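Local structure of pirin-like protein YhaK (Escherichia coli, 2VEC) at residues Leu199-Tyr205 with Leu250-Val256. The protein is a cytoplasmic, monomeric bicupin of the pirin family, probably redox-sensitive through a reactive cysteine, and lacks quercetin 2,3-dioxygenase activity. Sequence-based numbering, arbitrary orientation.
Sequences LHGPRAY and LLIDLPV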
loop_
_atom_site.group_PDB
_atom_site.type_symbol
_atom_site.label_atom_id
_atom_site.label_comp_id
_atom_site.label_asym_id
_atom_site.label_seq_id
_atom_site.Cartn_x
_atom_site.Cartn_y
_atom_site.Cartn_z
ATOM N N LEU A 199 -7.946 15.229 3.027
ATOM C CA LEU A 199 -8.130 14.017 3.800
ATOM C C LEU A 199 -9.562 13.917 4.311
ATOM O O LEU A 199 -10.167 14.930 4.729
ATOM C CB LEU A 199 -7.116 13.979 4.958
ATOM C CG LEU A 199 -5.647 13.549 4.727
ATOM C CD1 LEU A 199 -5.540 12.077 4.478
ATOM C CD2 LEU A 199 -4.946 14.296 3.606
ATOM N N HIS A 200 -10.119 12.716 4.200
ATOM C CA HIS A 200 -11.408 12.352 4.744
ATOM C C HIS A 200 -11.330 12.051 6.245
ATOM O O HIS A 200 -12.099 12.584 7.014
ATOM C CB HIS A 200 -11.992 11.157 3.998
ATOM C CG HIS A 200 -12.322 11.436 2.563
ATOM N ND1 HIS A 200 -11.450 11.149 1.531
ATOM C CD2 HIS A 200 -13.411 12.000 1.988
ATOM C CE1 HIS A 200 -12.006 11.501 0.374
ATOM N NE2 HIS A 200 -13.202 11.998 0.625
ATOM N N GLY A 201 -10.386 11.199 6.646
ATOM C CA GLY A 201 -10.246 10.785 8.052
ATOM C C GLY A 201 -9.239 11.630 8.815
ATOM O O GLY A 201 -8.606 12.532 8.248
ATOM N N PRO A 202 -9.112 11.370 10.128
ATOM C CA PRO A 202 -8.299 12.146 11.050
ATOM C C PRO A 202 -6.843 11.640 11.107
ATOM O O PRO A 202 -6.056 12.117 11.904
ATOM C CB PRO A 202 -9.009 11.908 12.388
ATOM C CG PRO A 202 -9.419 10.448 12.312
ATOM C CD PRO A 202 -9.879 10.319 10.829
ATOM N N ARG A 203 -6.503 10.667 10.279
ATOM C CA ARG A 203 -5.165 10.054 10.368
ATOM C C ARG A 203 -4.681 9.804 8.937
ATOM O O ARG A 203 -5.452 9.377 8.080
ATOM C CB ARG A 203 -5.251 8.741 11.159
ATOM C CG ARG A 203 -3.863 8.149 11.570
ATOM C CD ARG A 203 -3.972 6.777 12.332
ATOM N NE ARG A 203 -4.772 6.971 13.551
ATOM C CZ ARG A 203 -4.377 7.460 14.714
ATOM N NH1 ARG A 203 -3.109 7.792 14.940
ATOM N NH2 ARG A 203 -5.275 7.587 15.690
ATOM N N ALA A 204 -3.406 10.064 8.674
ATOM C CA ALA A 204 -2.831 9.688 7.377
ATOM C C ALA A 204 -1.551 8.935 7.631
ATOM O O ALA A 204 -0.852 9.180 8.661
ATOM C CB ALA A 204 -2.525 10.903 6.590
ATOM N N TYR A 205 -1.218 8.046 6.711
ATOM C CA TYR A 205 0.080 7.415 6.774
ATOM C C TYR A 205 0.751 7.687 5.434
ATOM O O TYR A 205 0.151 7.478 4.347
ATOM C CB TYR A 205 -0.077 5.905 6.983
ATOM C CG TYR A 205 1.246 5.170 7.029
ATOM C CD1 TYR A 205 1.966 5.137 8.201
ATOM C CD2 TYR A 205 1.732 4.483 5.914
ATOM C CE1 TYR A 205 3.221 4.476 8.274
ATOM C CE2 TYR A 205 2.947 3.774 5.990
ATOM C CZ TYR A 205 3.683 3.813 7.171
ATOM O OH TYR A 205 4.892 3.176 7.266
ATOM N N LEU A 250 3.108 6.272 -1.156
ATOM C CA LEU A 250 1.688 6.064 -0.904
ATOM C C LEU A 250 1.258 7.081 0.133
ATOM O O LEU A 250 2.055 7.448 1.020
ATOM C CB LEU A 250 1.459 4.684 -0.265
ATOM C CG LEU A 250 1.793 3.447 -1.099
ATOM C CD1 LEU A 250 1.532 2.151 -0.296
ATOM C CD2 LEU A 250 1.041 3.411 -2.445
ATOM N N LEU A 251 0.007 7.529 0.032
ATOM C CA LEU A 251 -0.592 8.280 1.120
ATOM C C LEU A 251 -1.875 7.532 1.416
ATOM O O LEU A 251 -2.706 7.291 0.498
ATOM C CB LEU A 251 -0.914 9.729 0.743
ATOM C CG LEU A 251 -1.461 10.593 1.918
ATOM C CD1 LEU A 251 -1.100 12.072 1.749
ATOM C CD2 LEU A 251 -3.006 10.453 1.974
ATOM N N ILE A 252 -2.014 7.129 2.678
ATOM C CA ILE A 252 -3.213 6.382 3.100
ATOM C C ILE A 252 -4.032 7.248 4.024
ATOM O O ILE A 252 -3.518 7.733 5.034
ATOM C CB ILE A 252 -2.861 5.080 3.838
ATOM C CG1 ILE A 252 -1.595 4.450 3.236
ATOM C CG2 ILE A 252 -4.109 4.153 3.867
ATOM C CD1 ILE A 252 -1.145 3.046 3.845
ATOM N N ASP A 253 -5.309 7.437 3.687
ATOM C CA ASP A 253 -6.201 8.309 4.445
ATOM C C ASP A 253 -7.038 7.360 5.302
ATOM O O ASP A 253 -7.782 6.519 4.771
ATOM C CB ASP A 253 -7.033 9.053 3.371
ATOM C CG ASP A 253 -8.200 9.836 3.903
ATOM O OD1 ASP A 253 -8.639 9.679 5.070
ATOM O OD2 ASP A 253 -8.758 10.636 3.075
ATOM N N LEU A 254 -6.860 7.441 6.628
ATOM C CA LEU A 254 -7.339 6.447 7.560
ATOM C C LEU A 254 -8.422 7.018 8.472
ATOM O O LEU A 254 -8.374 8.206 8.843
ATOM C CB LEU A 254 -6.139 5.946 8.437
ATOM C CG LEU A 254 -5.116 5.137 7.595
ATOM C CD1 LEU A 254 -3.716 5.302 8.249
ATOM C CD2 LEU A 254 -5.515 3.670 7.464
ATOM N N PRO A 255 -9.436 6.201 8.797
ATOM C CA PRO A 255 -10.692 6.662 9.418
ATOM C C PRO A 255 -10.666 6.914 10.929
ATOM O O PRO A 255 -11.626 7.504 11.488
ATOM C CB PRO A 255 -11.674 5.521 9.091
ATOM C CG PRO A 255 -10.800 4.304 9.011
ATOM C CD PRO A 255 -9.472 4.758 8.448
ATOM N N VAL A 256 -9.594 6.480 11.607
ATOM C CA VAL A 256 -9.567 6.598 13.095
ATOM C C VAL A 256 -8.133 6.670 13.591
ATOM O O VAL A 256 -7.242 6.090 12.961
ATOM C CB VAL A 256 -10.298 5.415 13.788
ATOM C CG1 VAL A 256 -9.652 4.071 13.414
ATOM C CG2 VAL A 256 -10.416 5.638 15.359
ATOM O OXT VAL A 256 -7.841 7.294 14.631
#
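Arg203 reaches the C-terminal carboxylate of Val256 side-on, with two nitrogens, one to each oxygen. Arg203 CB lies 4.0 Å from Leu254 CB, on the face of the sheet that carries both side chains. CG, anti to the backbone N (chi1 -168°), carries the chain alongside Val256 O, which Arg203 CD then meets at 3.4 Å. A bend at chi3 (-59°) turns the head onto the chain end: Arg203 NE donates to Val256 O at 2.7 Å, almost exactly in the guanidinium plane, CZ faces the carboxylate, whose carbon lies in plane at the guanidinium edge, and Arg203 NH2 forms a salt bridge with Val256 OXT at 2.8 Å. Tyr52 adds a cation-pi contact, while Arg234 brings a like charge close, which the carboxylate probably offsets.

Strand 247-254, the last of the chain, lies between antiparallel neighbours 183-189 and 203-208 in a sheet of the C-terminal cupin domain. Arg203-Leu254 (its bond from Arg203 N weak) and Tyr205-Ile252 are hydrogen-bonded pairs flanking the non-hydrogen-bonded pair Ala204-Asp253.

On the opposite face from Arg203, the Asp253 carboxylate receives N-H groups of the loop before strand 203-208. Asp253 OD2 accepts from His200 N (2.7 Å) and, less straight, from His200 ND1, both on its syn side but out of the carboxylate plane. Asp253 OD1 uses its syn lone pair for Gly201 N at 2.8 Å; three N-H groups thus fix the carboxylate's rotation. Leu199 CD1 packs 3.5 Å from Asp253 CG, and Trp183 stacks on the His200 ring. Farther along, Tyr205 CD2 lies 3.8 Å from Ile252 CD1, side by side, while Tyr205 OH is hydrogen-bonded to Gln207 OE1.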